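Local atomic coordinates of C2 toxin component I (Clostridium botulinum, PDB entry 2J3Z), a protein that serves as the enzymatic component of the binary C2 toxin, an ADP-ribosyltransferase that modifies actin in the cells it enters. Residues 100-105 with 162-167; 192-197 with 214-219; 106-111 with 141-146. The protein carries 1 engineered substitution. All blocks are in the same frame, centred on the assembly; numbering follows the deposited sequence.

Contact 1 (100-105 with 162-167). With SO4 (sulfate ion), chain P.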
loop_
_atom_site.group_PDB
_atom_site.type_symbol
_atom_site.label_atom_id
_atom_site.label_comp_id
_atom_site.label_asym_id
_atom_site.label_seq_id
_atom_site.Cartn_x
_atom_site.Cartn_y
_atom_site.Cartn_z
ATOM N N GLY A 100 21.509 -4.671 3.279
ATOM C CA GLY A 100 21.163 -5.878 2.540
ATOM C C GLY A 100 20.086 -5.704 1.476
ATOM O O GLY A 100 19.880 -4.612 0.945
ATOM N N TYR A 101 19.384 -6.785 1.188
ATOM C CA TYR A 101 18.421 -6.806 0.094
ATOM C C TYR A 101 16.980 -7.074 0.584
ATOM O O TYR A 101 16.691 -8.137 1.175
ATOM C CB TYR A 101 18.845 -7.858 -0.953
ATOM C CG TYR A 101 20.317 -7.864 -1.340
ATOM C CD1 TYR A 101 20.896 -6.774 -2.006
ATOM C CD2 TYR A 101 21.134 -8.970 -1.062
ATOM C CE1 TYR A 101 22.248 -6.776 -2.380
ATOM C CE2 TYR A 101 22.507 -8.975 -1.427
ATOM C CZ TYR A 101 23.043 -7.870 -2.093
ATOM O OH TYR A 101 24.364 -7.854 -2.485
ATOM N N VAL A 102 16.090 -6.106 0.355
ATOM C CA VAL A 102 14.655 -6.288 0.655
ATOM C C VAL A 102 13.971 -7.078 -0.454
ATOM O O VAL A 102 14.280 -6.895 -1.643
ATOM C CB VAL A 102 13.898 -4.945 0.931
ATOM C CG1 VAL A 102 14.242 -4.441 2.294
ATOM C CG2 VAL A 102 14.234 -3.860 -0.131
ATOM N N ASN A 103 13.046 -7.947 -0.055
ATOM C CA ASN A 103 12.376 -8.867 -0.962
ATOM C C ASN A 103 11.171 -8.277 -1.706
ATOM O O ASN A 103 10.054 -8.787 -1.582
ATOM C CB ASN A 103 11.954 -10.154 -0.215
ATOM C CG ASN A 103 10.917 -9.886 0.897
ATOM O OD1 ASN A 103 10.879 -8.802 1.468
ATOM N ND2 ASN A 103 10.081 -10.891 1.200
ATOM N N PHE A 104 11.401 -7.209 -2.472
ATOM C CA PHE A 104 10.402 -6.682 -3.391
ATOM C C PHE A 104 10.514 -7.420 -4.712
ATOM O O PHE A 104 11.633 -7.615 -5.233
ATOM C CB PHE A 104 10.645 -5.199 -3.682
ATOM C CG PHE A 104 10.091 -4.264 -2.661
ATOM C CD1 PHE A 104 10.788 -4.004 -1.478
ATOM C CD2 PHE A 104 8.881 -3.602 -2.900
ATOM C CE1 PHE A 104 10.266 -3.091 -0.532
ATOM C CE2 PHE A 104 8.351 -2.691 -1.961
ATOM C CZ PHE A 104 9.046 -2.431 -0.786
ATOM N N THR A 105 9.365 -7.811 -5.260
ATOM C CA THR A 105 9.301 -8.394 -6.589
ATOM C C THR A 105 9.047 -7.267 -7.603
ATOM O O THR A 105 8.721 -6.150 -7.208
ATOM C CB THR A 105 8.173 -9.429 -6.681
ATOM O OG1 THR A 105 6.955 -8.801 -6.278
ATOM C CG2 THR A 105 8.437 -10.632 -5.738
ATOM N N VAL A 162 15.366 -8.624 -10.149
ATOM C CA VAL A 162 15.509 -7.347 -9.520
ATOM C C VAL A 162 16.224 -7.594 -8.213
ATOM O O VAL A 162 15.929 -8.589 -7.523
ATOM C CB VAL A 162 14.076 -6.711 -9.382
ATOM C CG1 VAL A 162 13.647 -6.484 -7.950
ATOM C CG2 VAL A 162 13.919 -5.457 -10.302
ATOM N N ILE A 163 17.197 -6.731 -7.900
ATOM C CA ILE A 163 17.893 -6.761 -6.608
ATOM C C ILE A 163 17.767 -5.399 -5.979
ATOM O O ILE A 163 18.274 -4.404 -6.527
ATOM C CB ILE A 163 19.411 -7.127 -6.705
ATOM C CG1 ILE A 163 19.630 -8.527 -7.264
ATOM C CG2 ILE A 163 20.096 -7.028 -5.337
ATOM C CD1 ILE A 163 21.040 -8.706 -7.776
ATOM N N VAL A 164 17.097 -5.365 -4.829
ATOM C CA VAL A 164 16.814 -4.103 -4.173
ATOM C C VAL A 164 17.638 -3.963 -2.908
ATOM O O VAL A 164 17.304 -4.568 -1.870
ATOM C CB VAL A 164 15.300 -3.909 -3.862
ATOM C CG1 VAL A 164 15.028 -2.449 -3.539
ATOM C CG2 VAL A 164 14.454 -4.334 -5.040
ATOM N N LYS A 165 18.688 -3.149 -3.009
ATOM C CA LYS A 165 19.616 -2.924 -1.912
ATOM C C LYS A 165 19.302 -1.647 -1.142
ATOM O O LYS A 165 19.098 -0.563 -1.734
ATOM C CB LYS A 165 21.033 -2.873 -2.435
ATOM C CG LYS A 165 22.108 -2.947 -1.361
ATOM C CD LYS A 165 23.452 -2.618 -2.025
ATOM C CE LYS A 165 24.612 -2.765 -1.071
ATOM N NZ LYS A 165 25.863 -2.956 -1.871
ATOM N N THR A 166 19.270 -1.781 0.177
ATOM C CA THR A 166 18.891 -0.687 1.060
ATOM C C THR A 166 19.588 -0.765 2.423
ATOM O O THR A 166 20.347 -1.723 2.707
ATOM C CB THR A 166 17.333 -0.601 1.220
ATOM O OG1 THR A 166 16.973 0.636 1.833
ATOM C CG2 THR A 166 16.775 -1.759 2.050
ATOM N N ARG A 167 19.330 0.262 3.238
ATOM C CA ARG A 167 19.831 0.366 4.589
ATOM C C ARG A 167 18.633 0.421 5.562
ATOM O O ARG A 167 17.722 1.245 5.397
ATOM C CB ARG A 167 20.718 1.612 4.711
ATOM C CG ARG A 167 21.429 1.808 6.047
ATOM C CD ARG A 167 22.068 3.202 6.155
ATOM N NE ARG A 167 23.463 3.219 5.700
ATOM C CZ ARG A 167 24.563 3.187 6.480
ATOM N NH1 ARG A 167 24.462 3.133 7.810
ATOM N NH2 ARG A 167 25.786 3.210 5.924
HETATM S S SO4 P . 4.240 -11.039 -5.819
HETATM O O1 SO4 P . 4.519 -9.724 -6.410
HETATM O O2 SO4 P . 4.846 -12.088 -6.659
HETATM O O3 SO4 P . 4.788 -11.115 -4.456
HETATM O O4 SO4 P . 2.786 -11.227 -5.772
HETATM O O HOH W 1 16.022 -7.904 -3.383
#

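Contact 2 (192-197 with 214-219)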
loop_
_atom_site.group_PDB
_atom_site.type_symbol
_atom_site.label_atom_id
_atom_site.label_comp_id
_atom_site.label_asym_id
_atom_site.label_seq_id
_atom_site.Cartn_x
_atom_site.Cartn_y
_atom_site.Cartn_z
ATOM N N SER A 192 8.228 1.334 3.067
ATOM C CA SER A 192 8.354 1.548 1.652
ATOM C C SER A 192 9.808 1.576 1.190
ATOM O O SER A 192 10.752 1.745 1.978
ATOM C CB SER A 192 7.633 2.821 1.242
ATOM O OG SER A 192 8.191 3.928 1.908
ATOM N N ILE A 193 9.978 1.368 -0.107
ATOM C CA ILE A 193 11.239 1.621 -0.744
ATOM C C ILE A 193 11.034 2.754 -1.756
ATOM O O ILE A 193 10.011 2.815 -2.444
ATOM C CB ILE A 193 11.845 0.323 -1.372
ATOM C CG1 ILE A 193 13.336 0.492 -1.642
ATOM C CG2 ILE A 193 11.096 -0.134 -2.618
ATOM C CD1 ILE A 193 14.192 0.397 -0.368
ATOM N N ILE A 194 11.996 3.658 -1.814
ATOM C CA ILE A 194 12.046 4.682 -2.852
ATOM C C ILE A 194 13.243 4.400 -3.760
ATOM O O ILE A 194 14.395 4.627 -3.370
ATOM C CB ILE A 194 12.189 6.055 -2.216
ATOM C CG1 ILE A 194 11.013 6.272 -1.237
ATOM C CG2 ILE A 194 12.316 7.149 -3.305
ATOM C CD1 ILE A 194 11.259 7.301 -0.158
ATOM N N PRO A 195 13.000 3.847 -4.957
ATOM C CA PRO A 195 14.172 3.576 -5.786
ATOM C C PRO A 195 14.888 4.842 -6.287
ATOM O O PRO A 195 14.268 5.782 -6.808
ATOM C CB PRO A 195 13.592 2.726 -6.935
ATOM C CG PRO A 195 12.262 2.175 -6.354
ATOM C CD PRO A 195 11.764 3.354 -5.589
ATOM N N GLU A 196 16.198 4.858 -6.102
ATOM C CA GLU A 196 16.979 6.044 -6.407
ATOM C C GLU A 196 17.861 5.906 -7.628
ATOM O O GLU A 196 18.126 6.890 -8.320
ATOM C CB GLU A 196 17.805 6.448 -5.198
ATOM C CG GLU A 196 16.953 7.030 -4.078
ATOM C CD GLU A 196 17.757 7.198 -2.804
ATOM O OE1 GLU A 196 18.828 6.544 -2.688
ATOM O OE2 GLU A 196 17.324 7.970 -1.914
ATOM N N SER A 197 18.330 4.687 -7.868
ATOM C CA SER A 197 19.020 4.339 -9.099
ATOM C C SER A 197 18.725 2.884 -9.477
ATOM O O SER A 197 18.311 2.058 -8.650
ATOM C CB SER A 197 20.534 4.593 -9.002
ATOM O OG SER A 197 21.134 3.783 -8.010
ATOM N N SER A 214 16.071 3.965 -0.707
ATOM C CA SER A 214 15.916 4.338 0.701
ATOM C C SER A 214 14.698 3.635 1.274
ATOM O O SER A 214 13.648 3.514 0.630
ATOM C CB SER A 214 15.750 5.840 0.864
ATOM O OG SER A 214 16.766 6.511 0.134
ATOM N N LEU A 215 14.854 3.150 2.490
ATOM C CA LEU A 215 13.736 2.599 3.194
ATOM C C LEU A 215 13.016 3.796 3.827
ATOM O O LEU A 215 13.623 4.661 4.483
ATOM C CB LEU A 215 14.211 1.589 4.225
ATOM C CG LEU A 215 13.182 0.715 4.935
ATOM C CD1 LEU A 215 12.762 -0.480 4.083
ATOM C CD2 LEU A 215 13.806 0.216 6.225
ATOM N N SER A 216 11.706 3.862 3.617
ATOM C CA SER A 216 10.955 4.936 4.212
ATOM C C SER A 216 9.671 4.364 4.774
ATOM O O SER A 216 9.590 3.169 4.992
ATOM C CB SER A 216 10.655 6.040 3.193
ATOM O OG SER A 216 10.330 7.235 3.905
ATOM N N GLN A 217 8.685 5.232 4.979
ATOM C CA GLN A 217 7.373 4.826 5.423
ATOM C C GLN A 217 6.347 5.895 5.036
ATOM O O GLN A 217 6.562 7.079 5.274
ATOM C CB GLN A 217 7.390 4.602 6.949
ATOM C CG GLN A 217 6.057 4.207 7.500
ATOM C CD GLN A 217 6.104 2.985 8.405
ATOM O OE1 GLN A 217 5.130 2.207 8.457
ATOM N NE2 GLN A 217 7.224 2.801 9.131
ATOM N N GLU A 218 5.229 5.484 4.449
ATOM C CA GLU A 218 4.154 6.433 4.156
ATOM C C GLU A 218 3.241 6.567 5.370
ATOM O O GLU A 218 3.052 5.610 6.118
ATOM C CB GLU A 218 3.342 5.947 2.952
ATOM C CG GLU A 218 4.147 6.002 1.664
ATOM C CD GLU A 218 3.325 5.714 0.417
ATOM O OE1 GLU A 218 3.043 6.651 -0.366
ATOM O OE2 GLU A 218 2.977 4.536 0.218
ATOM N N LEU A 219 2.686 7.763 5.543
ATOM C CA LEU A 219 1.616 8.008 6.480
ATOM C C LEU A 219 0.319 7.372 5.966
ATOM O O LEU A 219 -0.389 7.942 5.126
ATOM C CB LEU A 219 1.460 9.501 6.732
ATOM C CG LEU A 219 0.446 9.929 7.791
ATOM C CD1 LEU A 219 0.796 9.318 9.143
ATOM C CD2 LEU A 219 0.382 11.443 7.864
#

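Contact 3 (106-111 with 141-146)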
loop_
_atom_site.group_PDB
_atom_site.type_symbol
_atom_site.label_atom_id
_atom_site.label_comp_id
_atom_site.label_asym_id
_atom_site.label_seq_id
_atom_site.Cartn_x
_atom_site.Cartn_y
_atom_site.Cartn_z
ATOM N N PRO A 106 9.231 -7.547 -8.905
ATOM C CA PRO A 106 8.788 -6.612 -9.926
ATOM C C PRO A 106 7.337 -6.117 -9.718
ATOM O O PRO A 106 7.084 -4.914 -9.791
ATOM C CB PRO A 106 8.898 -7.431 -11.206
ATOM C CG PRO A 106 10.021 -8.421 -10.907
ATOM C CD PRO A 106 9.890 -8.743 -9.477
ATOM N N LYS A 107 6.405 -7.016 -9.410
ATOM C CA LYS A 107 4.988 -6.630 -9.309
ATOM C C LYS A 107 4.772 -5.575 -8.256
ATOM O O LYS A 107 3.968 -4.656 -8.439
ATOM C CB LYS A 107 4.094 -7.845 -9.038
ATOM C CG LYS A 107 3.741 -8.642 -10.301
ATOM C CD LYS A 107 3.218 -10.011 -9.836
ATOM C CE LYS A 107 2.639 -10.859 -10.967
ATOM N NZ LYS A 107 3.390 -10.598 -12.201
ATOM N N GLU A 108 5.527 -5.703 -7.178
ATOM C CA GLU A 108 5.487 -4.772 -6.063
ATOM C C GLU A 108 6.122 -3.431 -6.351
ATOM O O GLU A 108 5.996 -2.525 -5.535
ATOM C CB GLU A 108 6.144 -5.400 -4.837
ATOM C CG GLU A 108 5.303 -6.541 -4.294
ATOM C CD GLU A 108 5.973 -7.295 -3.146
ATOM O OE1 GLU A 108 5.200 -7.818 -2.298
ATOM O OE2 GLU A 108 7.246 -7.373 -3.099
ATOM N N LEU A 109 6.827 -3.324 -7.476
ATOM C CA LEU A 109 7.324 -2.042 -7.973
ATOM C C LEU A 109 6.475 -1.630 -9.156
ATOM O O LEU A 109 6.899 -0.818 -9.951
ATOM C CB LEU A 109 8.800 -2.136 -8.418
ATOM C CG LEU A 109 9.758 -2.726 -7.366
ATOM C CD1 LEU A 109 11.052 -3.288 -7.997
ATOM C CD2 LEU A 109 10.051 -1.729 -6.246
ATOM N N GLY A 110 5.290 -2.218 -9.297
ATOM C CA GLY A 110 4.378 -1.874 -10.388
ATOM C C GLY A 110 4.892 -2.238 -11.763
ATOM O O GLY A 110 4.565 -1.576 -12.758
ATOM N N ILE A 111 5.707 -3.294 -11.816
ATOM C CA ILE A 111 6.233 -3.788 -13.086
ATOM C C ILE A 111 5.494 -5.060 -13.494
ATOM O O ILE A 111 5.565 -6.056 -12.787
ATOM C CB ILE A 111 7.781 -4.036 -13.050
ATOM C CG1 ILE A 111 8.561 -2.726 -12.795
ATOM C CG2 ILE A 111 8.232 -4.672 -14.375
ATOM C CD1 ILE A 111 10.017 -2.947 -12.367
ATOM N N TYR A 141 7.172 2.814 -3.143
ATOM C CA TYR A 141 6.400 1.579 -3.123
ATOM C C TYR A 141 6.356 0.950 -1.720
ATOM O O TYR A 141 7.396 0.601 -1.154
ATOM C CB TYR A 141 6.974 0.552 -4.107
ATOM C CG TYR A 141 6.965 1.035 -5.527
ATOM C CD1 TYR A 141 5.810 0.930 -6.315
ATOM C CD2 TYR A 141 8.101 1.637 -6.072
ATOM C CE1 TYR A 141 5.803 1.391 -7.620
ATOM C CE2 TYR A 141 8.107 2.085 -7.369
ATOM C CZ TYR A 141 6.951 1.965 -8.140
ATOM O OH TYR A 141 6.956 2.444 -9.431
ATOM N N THR A 142 5.157 0.809 -1.188
ATOM C CA THR A 142 4.946 0.209 0.123
ATOM C C THR A 142 4.871 -1.318 0.076
ATOM O O THR A 142 4.165 -1.914 -0.734
ATOM C CB THR A 142 3.685 0.825 0.819
ATOM O OG1 THR A 142 3.935 2.211 1.106
ATOM C CG2 THR A 142 3.341 0.097 2.135
ATOM N N LYS A 143 5.638 -1.953 0.945
ATOM C CA LYS A 143 5.467 -3.385 1.167
ATOM C C LYS A 143 4.423 -3.632 2.255
ATOM O O LYS A 143 4.692 -3.477 3.445
ATOM C CB LYS A 143 6.802 -4.083 1.475
ATOM C CG LYS A 143 6.673 -5.578 1.300
ATOM C CD LYS A 143 7.919 -6.246 0.815
ATOM C CE LYS A 143 7.727 -7.777 0.833
ATOM N NZ LYS A 143 7.133 -8.380 -0.386
ATOM N N PHE A 144 3.224 -4.006 1.842
ATOM C CA PHE A 144 2.138 -4.263 2.795
ATOM C C PHE A 144 2.446 -5.350 3.837
ATOM O O PHE A 144 2.076 -5.220 5.017
ATOM C CB PHE A 144 0.856 -4.646 2.060
ATOM C CG PHE A 144 0.406 -3.629 1.075
ATOM C CD1 PHE A 144 0.141 -2.314 1.481
ATOM C CD2 PHE A 144 0.275 -3.968 -0.276
ATOM C CE1 PHE A 144 -0.277 -1.335 0.538
ATOM C CE2 PHE A 144 -0.162 -3.032 -1.212
ATOM C CZ PHE A 144 -0.431 -1.702 -0.798
ATOM N N SER A 145 3.089 -6.425 3.389
ATOM C CA SER A 145 3.434 -7.507 4.267
ATOM C C SER A 145 4.712 -7.168 5.058
ATOM O O SER A 145 5.334 -6.112 4.853
ATOM C CB SER A 145 3.641 -8.781 3.442
ATOM O OG SER A 145 4.819 -8.714 2.674
ATOM N N PHE A 146 5.074 -8.067 5.965
ATOM C CA PHE A 146 6.409 -8.114 6.541
ATOM C C PHE A 146 7.478 -8.053 5.443
ATOM O O PHE A 146 7.232 -8.378 4.278
ATOM C CB PHE A 146 6.573 -9.413 7.344
ATOM C CG PHE A 146 5.537 -9.580 8.434
ATOM C CD1 PHE A 146 4.480 -10.473 8.281
ATOM C CD2 PHE A 146 5.615 -8.831 9.611
ATOM C CE1 PHE A 146 3.518 -10.643 9.300
ATOM C CE2 PHE A 146 4.665 -8.987 10.627
ATOM C CZ PHE A 146 3.606 -9.889 10.467
#

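Contact 1 (100-105 with 162-167)
Strands 98-102 and 162-168 are antiparallel neighbours in the eight-stranded mixed sheet of the N-terminal ADP-ribosyltransferase-like half of the toxin, and Gly100, Tyr101 and Val102 meet Thr166, Lys165 and Val164 across them. The pairing is tight at one end. Gly100 N donates to Thr166 O at 3.2 Å, and Thr166 N returns a bond to Gly100 O at 3.0 Å. Farther on, Val102 N reaches Val164 O at 3.0 Å, but that bond is bent, with an N-H...O angle of 137°. Its expected return is made by a water instead: the water donates to Val102 O at 2.7 Å and accepts from Val164 N at 3.1 Å, just where 100-105 leaves the strand and turns at Asn103.

On its own face, Tyr101 sets CG away from its carbonyl carbon (chi1 -45°), which lays the ring alongside Ile163, pointing the same way. Its CD1 comes within 3.4 Å of Ile163 CG2, while Lys165 CB sits at the ring edge, near its plane; the hydroxyl beyond bonds to Asp153. On the opposite face the touching atoms are aliphatic. Val102 turns one branch to each neighbour: CG1 meets Thr166 CG2 at 3.7 Å, the two side chains crossing near a right angle, while CG2 packs on Val164 CG1. With its methyl turned to Val102, Thr166 has its OG1 bonded to Gly213 O. At the far end, Thr105 OG1 donates to O1 of a sulfate ion at 2.6 Å.

The chemistry is thus divided. Direct backbone bonds hold the Gly100 end, and a water satisfies two buried backbone groups where the strands part. Ile193 packs on Val164 and Thr166, and Ile147 and Leu149 on Val102, while the sulfate, probably from the crystallisation liquor, may mark an anion-accepting spot at Thr105.

Contact 2 (192-197 with 214-219)
The carboxylate of Glu196 is met by the hydroxyl of Ser214 from above its plane: Ser214 OG donates to OE2 at 2.6 Å, lying 60° out of that plane. The flat peptide groups differ among themselves. Ile194 N approaches the carbonyl of Ser214 in its plane, at 3.0 Å from Ser214 O, whereas Ser192 N stands 58° out of the carbonyl plane of Ser216, at 3.0 Å from Ser216 O. The return bond from Ser216 N to Ser192 O, 2.8 Å, also comes from above the carbonyl plane. The pairing is closed by Ser214 N with Ile194 O, somewhat longer at 3.2 Å, so two hydrogen-bonded pairs flank the non-hydrogen-bonded pair Ile193 and Leu215.

Side chains alternate between the two faces. Ile193 holds CG1 opposite its backbone N (chi1 -162°), and a turn at chi2 then brings CD1 toward the partner strand, 3.3 Å from Ser214 O. Ile194 sits on the other face with Ser192, Ser214 and Ser216; its CD1 touches Ser216 CB at 3.6 Å. The hydroxyl of Ser192 is engaged outside the pair, with Glu140. Past the last bridge, Glu218 binds Thr142, Arg366 and Arg368, so the segment leaving the hairpin is tied to the C-terminal half of the chain.

Strands 192-203 and 206-216 form this beta hairpin, and a classic bulge opposes Glu196 and Ser197 to Glu212. Glu196 points toward the partner strand, and from there its extended side chain reaches Ser214. The serine hydroxyl would be expected to steady the negative charge, although Glu196 is exposed and touches a crystal neighbour, which may influence its pose. Four straight or moderately bent backbone bonds carry the pairing; the carboxylate-hydroxyl bond adds a polar tie at the surface.

Contact 3 (106-111 with 141-146)
The backbone of Leu109 passes over one face of the Tyr141 ring, while Glu108 beside it reaches obliquely across to Lys143. The ring contact is a CH-pi interaction made by the backbone: Leu109 CA sits 3.7 Å from the centroid of the Tyr141 ring, only 12° off the ring normal. The leucine side chain crosses the tyrosine at about a right angle, and its CD2 meets Tyr141 CD2 at 3.9 Å. Tyr141 turns CG away from its carbonyl carbon (chi1 -60°), which brings a ring face against Leu109; its CB is 3.5 Å from Glu108 O. Ile136 of helix 126-136 packs on both Leu109 and Tyr141.

The charged pair is built differently. Glu108 is extended beyond CG, whereas the chain of Lys143 bends at chi2 and chi4 to bring its ammonium round to the carboxylate. Lys143 NZ donates to the syn lone pair of Glu108 OE1 at 2.8 Å; a second, weak bond goes to Glu108 OE2 at 2.9 Å. Each partner is held again from the neighbouring loop, since NZ also donates to Asn103 O and OE2 accepts from Thr105 N. Such bonds should fix the rotation of the carboxylate, and they satisfy a lysine that is buried.

Segment 106-111 is itself a compact turn. Pro106 O takes Leu109 N at 2.8 Å and Ile111 N at 2.9 Å, from opposite faces of its plane, and Gly110 N bonds to Lys107 O. Arg402, from strand 397-411, donates to both Glu108 O and Thr142 O, so the C-terminal half clasps the two segments together. A short 3-10 segment, followed by Gly110 at positive phi and resting on an aromatic ring, here joins the end of strand 98-102 to the short edge strand 141-142 of the N-terminal sheet.

In the fold
The three contacts have centres about 11 Å from one another and all reach the N-terminal sheet. Contact 3 is nested in the loop closed by contact 1; contact 2 follows both. Phe104 of contact 1 touches both of the others: its CZ lies 3.6 Å from Ile193 CG2 of contact 2 and equally close to Lys143 CB of contact 3. Contacts 2 and 3 are joined by strand pairing, Ile193 N to Tyr141 O at 2.9 Å. The sulfate held by Thr105 lies about 4 Å from the Glu108 side chain; a cobalt ion is about 9 Å from that of Val162.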